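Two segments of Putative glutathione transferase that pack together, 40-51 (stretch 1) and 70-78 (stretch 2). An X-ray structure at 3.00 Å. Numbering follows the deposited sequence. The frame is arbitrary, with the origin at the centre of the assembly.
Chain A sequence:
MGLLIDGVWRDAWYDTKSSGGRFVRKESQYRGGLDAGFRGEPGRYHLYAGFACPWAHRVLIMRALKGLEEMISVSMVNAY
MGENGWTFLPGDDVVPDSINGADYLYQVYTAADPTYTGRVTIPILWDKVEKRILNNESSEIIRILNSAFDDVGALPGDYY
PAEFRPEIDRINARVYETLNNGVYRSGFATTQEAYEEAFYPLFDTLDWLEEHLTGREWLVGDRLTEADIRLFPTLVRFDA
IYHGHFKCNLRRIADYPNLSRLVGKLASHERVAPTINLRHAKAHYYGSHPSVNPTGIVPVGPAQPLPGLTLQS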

ATOM      1  N   GLY A  40     -37.738 -21.559   3.741  1.00 29.00           N
ATOM      2  CA  GLY A  40     -38.228 -21.141   5.011  1.00 29.26           C
ATOM      3  C   GLY A  40     -39.080 -19.910   5.044  1.00 30.85           C
ATOM      4  O   GLY A  40     -39.863 -19.684   4.164  1.00 31.00           O
ATOM      5  N   GLU A  41     -38.852 -19.097   6.060  1.00 25.56           N
ATOM      6  CA  GLU A  41     -39.927 -18.569   6.860  1.00 22.15           C
ATOM      7  C   GLU A  41     -39.629 -17.205   7.445  1.00 30.46           C
ATOM      8  O   GLU A  41     -38.593 -17.000   8.103  1.00 39.07           O
ATOM      9  N   PRO A  42     -40.550 -16.258   7.251  1.00 27.52           N
ATOM     10  CA  PRO A  42     -40.358 -14.922   7.798  1.00 23.96           C
ATOM     11  C   PRO A  42     -40.221 -14.997   9.297  1.00 24.29           C
ATOM     12  O   PRO A  42     -40.790 -15.873   9.901  1.00 26.37           O
ATOM     13  N   GLY A  43     -39.436 -14.120   9.895  1.00 27.87           N
ATOM     14  CA  GLY A  43     -39.230 -14.170  11.332  1.00 27.62           C
ATOM     15  C   GLY A  43     -38.517 -15.373  11.948  1.00 28.40           C
ATOM     16  O   GLY A  43     -38.323 -15.407  13.169  1.00 28.20           O
ATOM     17  N   ARG A  44     -38.126 -16.364  11.142  1.00 32.14           N
ATOM     18  CA  ARG A  44     -37.512 -17.581  11.694  1.00 23.92           C
ATOM     19  C   ARG A  44     -35.989 -17.478  11.752  1.00 25.54           C
ATOM     20  O   ARG A  44     -35.383 -17.885  12.750  1.00 23.08           O
ATOM     21  N   TYR A  45     -35.371 -16.904  10.721  1.00 22.75           N
ATOM     22  CA  TYR A  45     -33.901 -16.906  10.644  1.00 21.36           C
ATOM     23  C   TYR A  45     -33.243 -15.559  10.917  1.00 24.28           C
ATOM     24  O   TYR A  45     -33.841 -14.520  10.642  1.00 33.62           O
ATOM     25  N   HIS A  46     -32.020 -15.589  11.461  1.00 25.02           N
ATOM     26  CA  HIS A  46     -31.273 -14.402  11.929  1.00 20.30           C
ATOM     27  C   HIS A  46     -29.878 -14.404  11.308  1.00 24.16           C
ATOM     28  O   HIS A  46     -29.182 -15.444  11.367  1.00 21.78           O
ATOM     29  N   LEU A  47     -29.482 -13.276  10.701  1.00 19.77           N
ATOM     30  CA  LEU A  47     -28.177 -13.140  10.033  1.00 15.39           C
ATOM     31  C   LEU A  47     -27.168 -12.451  10.922  1.00 19.95           C
ATOM     32  O   LEU A  47     -27.418 -11.351  11.415  1.00 24.86           O
ATOM     33  N   TYR A  48     -26.028 -13.086  11.146  1.00 17.41           N
ATOM     34  CA  TYR A  48     -24.918 -12.422  11.810  1.00 20.26           C
ATOM     35  C   TYR A  48     -23.955 -11.960  10.721  1.00 20.96           C
ATOM     36  O   TYR A  48     -23.664 -12.725   9.814  1.00 22.33           O
ATOM     37  N   ALA A  49     -23.477 -10.723  10.763  1.00 15.59           N
ATOM     38  CA  ALA A  49     -22.623 -10.262   9.675  1.00 16.87           C
ATOM     39  C   ALA A  49     -21.891  -8.973  10.037  1.00 23.77           C
ATOM     40  O   ALA A  49     -21.807  -8.600  11.193  1.00 25.11           O
ATOM     41  N   GLY A  50     -21.349  -8.284   9.046  1.00 21.30           N
ATOM     42  CA  GLY A  50     -20.619  -7.074   9.330  1.00 16.28           C
ATOM     43  C   GLY A  50     -20.261  -6.341   8.073  1.00 21.22           C
ATOM     44  O   GLY A  50     -20.538  -6.773   6.958  1.00 27.15           O
ATOM     45  N   PHE A  51     -19.615  -5.209   8.239  1.00 24.04           N
ATOM     46  CA  PHE A  51     -19.349  -4.396   7.084  1.00 24.39           C
ATOM     47  C   PHE A  51     -17.942  -4.662   6.528  1.00 29.50           C
ATOM     48  O   PHE A  51     -17.650  -4.309   5.372  1.00 33.15           O
ATOM     49  N   GLU A  70     -36.794  -7.372   6.384  1.00 31.67           N
ATOM     50  CA  GLU A  70     -37.663  -7.489   7.557  1.00 35.01           C
ATOM     51  C   GLU A  70     -38.040  -8.979   7.863  1.00 30.86           C
ATOM     52  O   GLU A  70     -38.554  -9.294   8.924  1.00 38.08           O
ATOM     53  N   MET A  71     -37.729  -9.902   6.951  1.00 31.88           N
ATOM     54  CA  MET A  71     -38.008 -11.331   7.144  1.00 26.51           C
ATOM     55  C   MET A  71     -36.863 -12.056   7.796  1.00 23.03           C
ATOM     56  O   MET A  71     -37.012 -13.165   8.317  1.00 31.94           O
ATOM     57  N   ILE A  72     -35.693 -11.446   7.702  1.00 23.05           N
ATOM     58  CA  ILE A  72     -34.458 -11.981   8.246  1.00 21.94           C
ATOM     59  C   ILE A  72     -33.700 -10.883   9.025  1.00 22.18           C
ATOM     60  O   ILE A  72     -33.070 -10.012   8.451  1.00 22.20           O
ATOM     61  N   SER A  73     -33.770 -10.926  10.344  1.00 19.90           N
ATOM     62  CA  SER A  73     -33.127  -9.911  11.164  1.00 18.17           C
ATOM     63  C   SER A  73     -31.631 -10.044  11.167  1.00 21.21           C
ATOM     64  O   SER A  73     -31.092 -11.021  10.680  1.00 23.84           O
ATOM     65  N   VAL A  74     -30.972  -9.081  11.794  1.00 22.84           N
ATOM     66  CA  VAL A  74     -29.538  -8.956  11.717  1.00 19.25           C
ATOM     67  C   VAL A  74     -28.883  -8.478  13.006  1.00 25.14           C
ATOM     68  O   VAL A  74     -29.442  -7.684  13.783  1.00 30.30           O
ATOM     69  N   SER A  75     -27.678  -8.979  13.229  1.00 18.84           N
ATOM     70  CA  SER A  75     -26.791  -8.372  14.172  1.00 14.73           C
ATOM     71  C   SER A  75     -25.507  -8.131  13.397  1.00 21.47           C
ATOM     72  O   SER A  75     -25.156  -8.900  12.467  1.00 16.12           O
ATOM     73  N   MET A  76     -24.815  -7.046  13.769  1.00 24.28           N
ATOM     74  CA  MET A  76     -23.615  -6.573  13.061  1.00 25.68           C
ATOM     75  C   MET A  76     -22.432  -6.315  14.021  1.00 23.44           C
ATOM     76  O   MET A  76     -22.556  -5.523  14.944  1.00 23.48           O
ATOM     77  N   VAL A  77     -21.294  -6.973  13.771  1.00 20.63           N
ATOM     78  CA  VAL A  77     -20.096  -6.922  14.625  1.00 18.38           C
ATOM     79  C   VAL A  77     -19.185  -5.716  14.440  1.00 20.89           C
ATOM     80  O   VAL A  77     -19.234  -5.003  13.429  1.00 25.67           O
ATOM     81  N   ASN A  78     -18.323  -5.520  15.428  1.00 17.81           N
ATOM     82  CA  ASN A  78     -17.381  -4.406  15.455  1.00 18.40           C
ATOM     83  C   ASN A  78     -16.277  -4.553  14.409  1.00 21.92           C
ATOM     84  O   ASN A  78     -15.923  -5.661  14.043  1.00 22.43           O
TER

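The polar centre of this contact is one imidazole shared between two serines. His 46, with chi1 at t and chi2 near 77°, leaves the strand on the same sheet face as Ser 73 and Ser 75 but swings its end over the neighbouring strand. Its ND1 lies 2.9 Å from OG of Ser 73, a hydrogen bond in which either atom could be the donor, and its NE2 donates to OG of Ser 75, also at 2.9 Å. Ser 73 adopts p and Ser 75 adopts m, and both hydroxyls sit at the ring edge, near its plane, where the ring nitrogens can reach them. The ring thus spans two serines spaced two residues apart on the partner strand: OG of Ser 73 and OG of Ser 75 are 7.1 Å apart, and the imidazole between them bonds to each through a different nitrogen.

Beneath this clasp, the parallel backbone ladder sets the register: Leu 47 N donates to Ser 73 O at 2.8 Å, and Ser 75 N returns to Leu 47 O at 3.0 Å. Tyr 48 (m) shares the histidine's face, its CD2 lying 3.8 Å from CB of Ser 75.

The other face is apolar. Leu 47, chi1 at t but chi2 off-well at -128°, places CB 4.1 Å from CG2 of Ile 72 (m, t) and 4.2 Å from CG2 of Val 74 (t). Farther along, Met 76 leaves the strand at m, then takes off-well chi2 and chi3 that bring its end nearer to stretch 1; CE comes within 3.1 Å of CB of Ala 49, a very close approach for two carbons. Its SD lies 5.1 Å from the centroid of the Phe 51 ring, an oblique sulfur-aromatic contact.

Near the N-terminal end of both stretches, Met 71 (m, t, t) rests SD 4.0 Å from CG of the exposed Pro 42. Beyond it, Arg 44 and Glu 41 point away and pair within their own stretch, a salt bridge with NE of Arg 44 2.8 Å from OE1 of Glu 41.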

ATOM      1  CB  GLU A  41     -40.140 -19.503   8.043  1.00 22.90           C
ATOM      2  CG  GLU A  41     -40.741 -20.848   7.708  1.00 29.06           C
ATOM      3  CD  GLU A  41     -40.650 -21.857   8.872  1.00 43.57           C
ATOM      4  OE1 GLU A  41     -39.551 -22.421   9.117  1.00 48.42           O
ATOM      5  OE2 GLU A  41     -41.677 -22.100   9.540  1.00 47.00           O
ATOM      6  CB  PRO A  42     -41.645 -14.248   7.423  1.00 24.32           C
ATOM      7  CG  PRO A  42     -42.023 -14.934   6.157  1.00 24.88           C
ATOM      8  CD  PRO A  42     -41.765 -16.336   6.432  1.00 22.31           C
ATOM      9  CB  ARG A  44     -37.963 -18.841  10.958  1.00 20.49           C
ATOM     10  CG  ARG A  44     -37.070 -20.066  11.215  1.00 29.94           C
ATOM     11  CD  ARG A  44     -37.656 -21.169  12.144  1.00 30.51           C
ATOM     12  NE  ARG A  44     -38.025 -22.406  11.436  1.00 30.53           N
ATOM     13  CZ  ARG A  44     -37.439 -23.601  11.568  1.00 29.59           C
ATOM     14  NH1 ARG A  44     -36.422 -23.787  12.400  1.00 16.67           N
ATOM     15  NH2 ARG A  44     -37.908 -24.629  10.858  1.00 34.93           N
ATOM     16  CB  TYR A  45     -33.445 -17.464   9.292  1.00 22.76           C
ATOM     17  CG  TYR A  45     -33.934 -18.865   9.089  1.00 18.13           C
ATOM     18  CD1 TYR A  45     -33.348 -19.902   9.766  1.00 19.58           C
ATOM     19  CD2 TYR A  45     -35.023 -19.141   8.286  1.00 18.58           C
ATOM     20  CE1 TYR A  45     -33.799 -21.191   9.634  1.00 25.83           C
ATOM     21  CE2 TYR A  45     -35.495 -20.434   8.147  1.00 26.91           C
ATOM     22  CZ  TYR A  45     -34.866 -21.460   8.825  1.00 30.05           C
ATOM     23  OH  TYR A  45     -35.271 -22.770   8.724  1.00 30.38           O
ATOM     24  CB  HIS A  46     -31.130 -14.456  13.439  1.00 16.23           C
ATOM     25  CG  HIS A  46     -30.545 -13.221  14.039  1.00 22.20           C
ATOM     26  ND1 HIS A  46     -31.268 -12.059  14.218  1.00 31.05           N
ATOM     27  CD2 HIS A  46     -29.310 -12.970  14.531  1.00 21.65           C
ATOM     28  CE1 HIS A  46     -30.504 -11.144  14.784  1.00 26.16           C
ATOM     29  NE2 HIS A  46     -29.310 -11.675  14.990  1.00 24.18           N
ATOM     30  CB  LEU A  47     -28.311 -12.274   8.809  1.00 14.65           C
ATOM     31  CG  LEU A  47     -27.324 -12.392   7.647  1.00 18.59           C
ATOM     32  CD1 LEU A  47     -26.755 -11.072   7.289  1.00 17.92           C
ATOM     33  CD2 LEU A  47     -26.224 -13.374   7.925  1.00 21.33           C
ATOM     34  CB  TYR A  48     -24.210 -13.413  12.703  1.00 18.28           C
ATOM     35  CG  TYR A  48     -24.912 -13.641  13.993  1.00 23.66           C
ATOM     36  CD1 TYR A  48     -25.588 -14.843  14.234  1.00 20.59           C
ATOM     37  CD2 TYR A  48     -24.892 -12.672  15.004  1.00 19.92           C
ATOM     38  CE1 TYR A  48     -26.238 -15.079  15.448  1.00 16.71           C
ATOM     39  CE2 TYR A  48     -25.552 -12.907  16.237  1.00 18.88           C
ATOM     40  CZ  TYR A  48     -26.218 -14.110  16.436  1.00 16.45           C
ATOM     41  OH  TYR A  48     -26.868 -14.364  17.608  1.00 17.03           O
ATOM     42  CB  ALA A  49     -23.427 -10.081   8.399  1.00 12.68           C
ATOM     43  CB  PHE A  51     -19.562  -2.919   7.419  1.00 22.60           C
ATOM     44  CG  PHE A  51     -20.982  -2.455   7.252  1.00 25.31           C
ATOM     45  CD1 PHE A  51     -21.581  -2.435   6.016  1.00 29.78           C
ATOM     46  CD2 PHE A  51     -21.720  -2.041   8.322  1.00 24.29           C
ATOM     47  CE1 PHE A  51     -22.899  -2.005   5.877  1.00 25.90           C
ATOM     48  CE2 PHE A  51     -23.014  -1.632   8.163  1.00 18.01           C
ATOM     49  CZ  PHE A  51     -23.593  -1.596   6.963  1.00 14.28           C
ATOM     50  CB  GLU A  70     -38.871  -6.517   7.434  1.00 32.94           C
ATOM     51  CG  GLU A  70     -39.331  -6.324   5.964  1.00 57.89           C
ATOM     52  CD  GLU A  70     -39.673  -7.683   5.192  1.00 70.78           C
ATOM     53  OE1 GLU A  70     -38.892  -8.149   4.297  1.00 50.63           O
ATOM     54  OE2 GLU A  70     -40.748  -8.290   5.469  1.00 80.24           O
ATOM     55  CB  MET A  71     -38.244 -11.989   5.795  1.00 27.50           C
ATOM     56  CG  MET A  71     -39.374 -11.437   5.043  1.00 24.52           C
ATOM     57  SD  MET A  71     -39.742 -12.651   3.846  1.00 21.70           S
ATOM     58  CE  MET A  71     -40.567 -11.573   2.722  1.00 23.75           C
ATOM     59  CB  ILE A  72     -33.586 -12.503   7.112  1.00 19.97           C
ATOM     60  CG1 ILE A  72     -34.152 -13.785   6.552  1.00 17.78           C
ATOM     61  CG2 ILE A  72     -32.173 -12.769   7.576  1.00 22.23           C
ATOM     62  CD1 ILE A  72     -33.386 -14.236   5.331  1.00 17.23           C
ATOM     63  CB  SER A  73     -33.611 -10.010  12.604  1.00 22.65           C
ATOM     64  OG  SER A  73     -33.816 -11.351  13.017  1.00 21.40           O
ATOM     65  CB  VAL A  74     -29.181  -7.922  10.683  1.00 16.56           C
ATOM     66  CG1 VAL A  74     -27.728  -7.761  10.613  1.00 21.43           C
ATOM     67  CG2 VAL A  74     -29.677  -8.349   9.357  1.00 21.08           C
ATOM     68  CB  SER A  75     -26.539  -9.292  15.333  1.00 17.35           C
ATOM     69  OG  SER A  75     -27.698  -9.500  16.114  1.00 20.84           O
ATOM     70  CB  MET A  76     -23.946  -5.324  12.239  1.00 16.30           C
ATOM     71  CG  MET A  76     -24.988  -5.582  11.209  1.00 10.97           C
ATOM     72  SD  MET A  76     -24.392  -5.914   9.562  1.00  8.51           S
ATOM     73  CE  MET A  76     -24.881  -7.568   9.595  1.00 12.95           C
ATOM     74  CB  VAL A  77     -19.208  -8.121  14.367  1.00 16.70           C
ATOM     75  CG1 VAL A  77     -19.995  -9.396  14.514  1.00 16.37           C
ATOM     76  CG2 VAL A  77     -18.631  -8.024  13.007  1.00 17.38           C
ATOM     77  CB  ASN A  78     -16.772  -4.307  16.854  1.00 21.40           C
ATOM     78  CG  ASN A  78     -15.991  -3.030  17.068  1.00 22.01           C
ATOM     79  OD1 ASN A  78     -14.934  -2.836  16.454  1.00 26.94           O
ATOM     80  ND2 ASN A  78     -16.481  -2.164  17.956  1.00 14.34           N
TER